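Side-chain contacts in SCO1/SenC family lipoprotein (PDB 4HDE), which probably belongs to the thioredoxin-like copper chaperones that help to assemble cytochrome c oxidase: residues G105-L108 with E109-T112; I111-F114 with S115-F119. All coordinates share one frame; numbering follows the deposited sequence.

Contact 1: residues G105-L108 with E109-T112; sequences GYSL and EDIT
S107 and D110 close a capping box at the start of helix 108-119. OG of S107, at the N-cap, accepts the backbone N-H of D110 at 2.9 Å, and in return the backbone N of S107 gives its hydrogen to OD2 of D110 (3.1 Å, N-H...O 166°). That oxygen is approached from above the carboxylate plane. First torsions steer both side chains: OG of S107 stands between backbone N and carbonyl carbon (chi1 70°), while CG of D110, beside its own N (chi1 -70°), is turned back toward the N of S107. One residue on, O of L108 takes two donors from T112, the backbone N at 3.0 Å and OG1 at 2.8 Å, the hydroxyl lying above the carbonyl plane. Just before the cap, the ring of Y106 crosses I111 obliquely, its CE2 3.4 Å from CB of I111 and its CZ 3.6 Å from CD1. The ring is also held from outside: its OH is hydrogen-bonded to O of S75, at the end of strand 70-75, and F17 of strand 16-18 meets it edge-to-face. The cap sits at the surface, where the chain leaving strand 100-103 turns into helix 108-119.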
loop_
_atom_site.group_PDB
_atom_site.type_symbol
_atom_site.label_atom_id
_atom_site.label_comp_id
_atom_site.label_asym_id
_atom_site.label_seq_id
_atom_site.Cartn_x
_atom_site.Cartn_y
_atom_site.Cartn_z
ATOM N N GLY A 105 13.878 -2.323 -1.447
ATOM C CA GLY A 105 15.236 -1.942 -1.093
ATOM C C GLY A 105 15.736 -2.506 0.221
ATOM O O GLY A 105 16.911 -2.400 0.540
ATOM N N TYR A 106 14.828 -3.127 0.960
ATOM C CA TYR A 106 15.080 -3.702 2.268
ATOM C C TYR A 106 15.200 -5.220 2.121
ATOM O O TYR A 106 14.992 -5.759 1.042
ATOM C CB TYR A 106 13.910 -3.340 3.189
ATOM C CG TYR A 106 12.564 -3.369 2.498
ATOM C CD1 TYR A 106 11.885 -2.195 2.209
ATOM C CD2 TYR A 106 11.983 -4.571 2.127
ATOM C CE1 TYR A 106 10.657 -2.218 1.576
ATOM C CE2 TYR A 106 10.764 -4.608 1.480
ATOM C CZ TYR A 106 10.102 -3.431 1.211
ATOM O OH TYR A 106 8.878 -3.452 0.589
ATOM N N SER A 107 15.552 -5.913 3.197
ATOM C CA SER A 107 15.630 -7.372 3.143
ATOM C C SER A 107 14.255 -8.024 3.315
ATOM O O SER A 107 13.295 -7.399 3.775
ATOM C CB SER A 107 16.579 -7.901 4.222
ATOM O OG SER A 107 16.008 -7.716 5.504
ATOM N N LEU A 108 14.172 -9.299 2.955
ATOM C CA LEU A 108 12.949 -10.042 3.190
ATOM C C LEU A 108 12.655 -10.115 4.693
ATOM O O LEU A 108 11.513 -9.948 5.115
ATOM C CB LEU A 108 13.056 -11.442 2.590
ATOM C CG LEU A 108 11.858 -12.369 2.810
ATOM C CD1 LEU A 108 10.585 -11.795 2.218
ATOM C CD2 LEU A 108 12.158 -13.714 2.187
ATOM N N GLU A 109 13.686 -10.343 5.500
ATOM C CA GLU A 109 13.507 -10.349 6.946
ATOM C C GLU A 109 12.916 -9.027 7.444
ATOM O O GLU A 109 11.998 -9.019 8.264
ATOM C CB GLU A 109 14.820 -10.653 7.663
ATOM C CG GLU A 109 14.676 -10.695 9.172
ATOM C CD GLU A 109 15.900 -11.263 9.873
ATOM O OE1 GLU A 109 16.858 -11.672 9.181
ATOM O OE2 GLU A 109 15.895 -11.303 11.122
ATOM N N ASP A 110 13.444 -7.915 6.938
ATOM C CA ASP A 110 12.960 -6.573 7.293
ATOM C C ASP A 110 11.466 -6.414 7.043
ATOM O O ASP A 110 10.717 -5.956 7.914
ATOM C CB ASP A 110 13.683 -5.481 6.481
ATOM C CG ASP A 110 15.138 -5.295 6.872
ATOM O OD1 ASP A 110 15.517 -5.629 8.018
ATOM O OD2 ASP A 110 15.898 -4.781 6.017
ATOM N N ILE A 111 11.030 -6.753 5.838
ATOM C CA ILE A 111 9.636 -6.509 5.487
ATOM C C ILE A 111 8.718 -7.492 6.205
ATOM O O ILE A 111 7.565 -7.172 6.509
ATOM C CB ILE A 111 9.406 -6.486 3.946
ATOM C CG1 ILE A 111 8.071 -5.819 3.602
ATOM C CG2 ILE A 111 9.526 -7.884 3.332
ATOM C CD1 ILE A 111 8.003 -4.380 4.021
ATOM N N THR A 112 9.239 -8.678 6.504
ATOM C CA THR A 112 8.482 -9.638 7.295
ATOM C C THR A 112 8.175 -9.061 8.681
ATOM O O THR A 112 7.039 -9.130 9.164
ATOM C CB THR A 112 9.245 -10.966 7.422
ATOM O OG1 THR A 112 9.382 -11.545 6.117
ATOM C CG2 THR A 112 8.507 -11.935 8.341
#

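Contact 2: residues I111-F114 with S115-F119; sequences ITKF and SKDNF
F114 and N118 meet one turn apart on helix 108-119, an amphipathic helix of this thioredoxin-like fold, with aromatic rings on its inner side and a salt-bridge network on its outer side. Their side chains cross at about a right angle, the amide plane turned 43° from the ring. CG of N118 stands 4.2 Å above one face of the F114 ring, offset toward its rim, and ND2 comes within 3.4 Å of CD1 of F114. The amide also reaches back to the helix: ND2 of N118 donates to O of F114 at 3.0 Å, in the carbonyl plane on a lone pair. The same oxygen accepts the backbone N-H of N118, so two bonds grip it, while OD1 of N118 takes the backbone N-H of E13 and ties in the N-terminal segment. F119 lies beside F114 and points the same way, the ring planes 48° apart; CE2 of F114 approaches the edge of the F119 ring. F15 and F17 meet F114 edge-to-face, whereas F39 and Y138, from the neighbouring interior strands 35-40 and 136-140, meet F119 edge-to-face. On the outer side, D117 is shared by two lysines, an arrangement that probably favours its charged form. K113 runs out extended and bends only at its last torsion (chi4 -59°), which brings NZ to OD2 of D117, nearly in line with the C-O bond. K116 folds back at its last two torsions, and its NZ meets OD1 of D117 on the syn side, tilted out of the carboxylate plane, at 2.6 Å.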
loop_
_atom_site.group_PDB
_atom_site.type_symbol
_atom_site.label_atom_id
_atom_site.label_comp_id
_atom_site.label_asym_id
_atom_site.label_seq_id
_atom_site.Cartn_x
_atom_site.Cartn_y
_atom_site.Cartn_z
ATOM N N ILE A 111 11.030 -6.753 5.838
ATOM C CA ILE A 111 9.636 -6.509 5.487
ATOM C C ILE A 111 8.718 -7.492 6.205
ATOM O O ILE A 111 7.565 -7.172 6.509
ATOM C CB ILE A 111 9.406 -6.486 3.946
ATOM C CG1 ILE A 111 8.071 -5.819 3.602
ATOM C CG2 ILE A 111 9.526 -7.884 3.332
ATOM C CD1 ILE A 111 8.003 -4.380 4.021
ATOM N N THR A 112 9.239 -8.678 6.504
ATOM C CA THR A 112 8.482 -9.638 7.295
ATOM C C THR A 112 8.175 -9.061 8.681
ATOM O O THR A 112 7.039 -9.130 9.164
ATOM C CB THR A 112 9.245 -10.966 7.422
ATOM O OG1 THR A 112 9.382 -11.545 6.117
ATOM C CG2 THR A 112 8.507 -11.935 8.341
ATOM N N LYS A 113 9.183 -8.472 9.313
ATOM C CA LYS A 113 9.002 -7.876 10.627
ATOM C C LYS A 113 8.091 -6.654 10.532
ATOM O O LYS A 113 7.216 -6.458 11.371
ATOM C CB LYS A 113 10.351 -7.483 11.239
ATOM C CG LYS A 113 10.246 -6.940 12.655
ATOM C CD LYS A 113 11.557 -6.331 13.114
ATOM C CE LYS A 113 11.418 -5.700 14.492
ATOM N NZ LYS A 113 10.379 -4.623 14.506
ATOM N N PHE A 114 8.295 -5.840 9.501
ATOM C CA PHE A 114 7.526 -4.612 9.319
ATOM C C PHE A 114 6.042 -4.932 9.151
ATOM O O PHE A 114 5.182 -4.308 9.772
ATOM C CB PHE A 114 8.080 -3.866 8.099
ATOM C CG PHE A 114 7.357 -2.584 7.766
ATOM C CD1 PHE A 114 7.716 -1.390 8.375
ATOM C CD2 PHE A 114 6.351 -2.563 6.816
ATOM C CE1 PHE A 114 7.066 -0.203 8.047
ATOM C CE2 PHE A 114 5.705 -1.380 6.481
ATOM C CZ PHE A 114 6.063 -0.202 7.107
ATOM N N SER A 115 5.737 -5.911 8.310
ATOM C CA SER A 115 4.352 -6.320 8.097
ATOM C C SER A 115 3.717 -6.887 9.376
ATOM O O SER A 115 2.564 -6.574 9.700
ATOM C CB SER A 115 4.284 -7.333 6.952
ATOM O OG SER A 115 2.947 -7.730 6.687
ATOM N N LYS A 116 4.479 -7.692 10.114
ATOM C CA LYS A 116 4.007 -8.272 11.368
ATOM C C LYS A 116 3.710 -7.198 12.414
ATOM O O LYS A 116 2.653 -7.208 13.049
ATOM C CB LYS A 116 5.045 -9.258 11.923
ATOM C CG LYS A 116 4.819 -9.686 13.368
ATOM C CD LYS A 116 5.878 -10.687 13.846
ATOM C CE LYS A 116 7.232 -10.026 14.109
ATOM N NZ LYS A 116 7.309 -9.338 15.436
ATOM N N ASP A 117 4.646 -6.274 12.593
ATOM C CA ASP A 117 4.594 -5.355 13.721
ATOM C C ASP A 117 3.678 -4.167 13.492
ATOM O O ASP A 117 3.124 -3.613 14.446
ATOM C CB ASP A 117 6.003 -4.870 14.076
ATOM C CG ASP A 117 6.804 -5.919 14.819
ATOM O OD1 ASP A 117 6.221 -6.968 15.164
ATOM O OD2 ASP A 117 8.006 -5.692 15.071
ATOM N N ASN A 118 3.513 -3.781 12.236
ATOM C CA ASN A 118 2.733 -2.589 11.909
ATOM C C ASN A 118 1.363 -2.877 11.318
ATOM O O ASN A 118 0.419 -2.118 11.525
ATOM C CB ASN A 118 3.528 -1.697 10.972
ATOM C CG ASN A 118 4.806 -1.215 11.602
ATOM O OD1 ASN A 118 4.794 -0.306 12.429
ATOM N ND2 ASN A 118 5.919 -1.848 11.247
ATOM N N PHE A 119 1.254 -3.974 10.580
ATOM C CA PHE A 119 0.012 -4.284 9.889
ATOM C C PHE A 119 -0.589 -5.631 10.282
ATOM O O PHE A 119 -1.562 -6.068 9.665
ATOM C CB PHE A 119 0.212 -4.190 8.377
ATOM C CG PHE A 119 0.498 -2.793 7.902
ATOM C CD1 PHE A 119 -0.542 -1.941 7.549
ATOM C CD2 PHE A 119 1.797 -2.322 7.825
ATOM C CE1 PHE A 119 -0.289 -0.655 7.128
ATOM C CE2 PHE A 119 2.060 -1.038 7.410
ATOM C CZ PHE A 119 1.012 -0.201 7.049
#

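Both contacts belong to helix 108-119 and share I111 and T112, their centres about 9 Å apart: contact 1 starts the helix and contact 2 carries it to its C-terminal part. Contact 1 is mainly a surface contact, with I111 its one buried member, and its chemistry is that of a helix start, with side chains bonded to backbone groups and one tyrosine ring packed on I111. Contact 2 is partly buried and divided by helix face, aromatic and amide groups turned inward, lysines and an aspartate outward. An aspartate serves each, but D110 answers a backbone N-H whereas D117 pairs with charged amines. F17 joins them, its ring meeting both Y106 and F114.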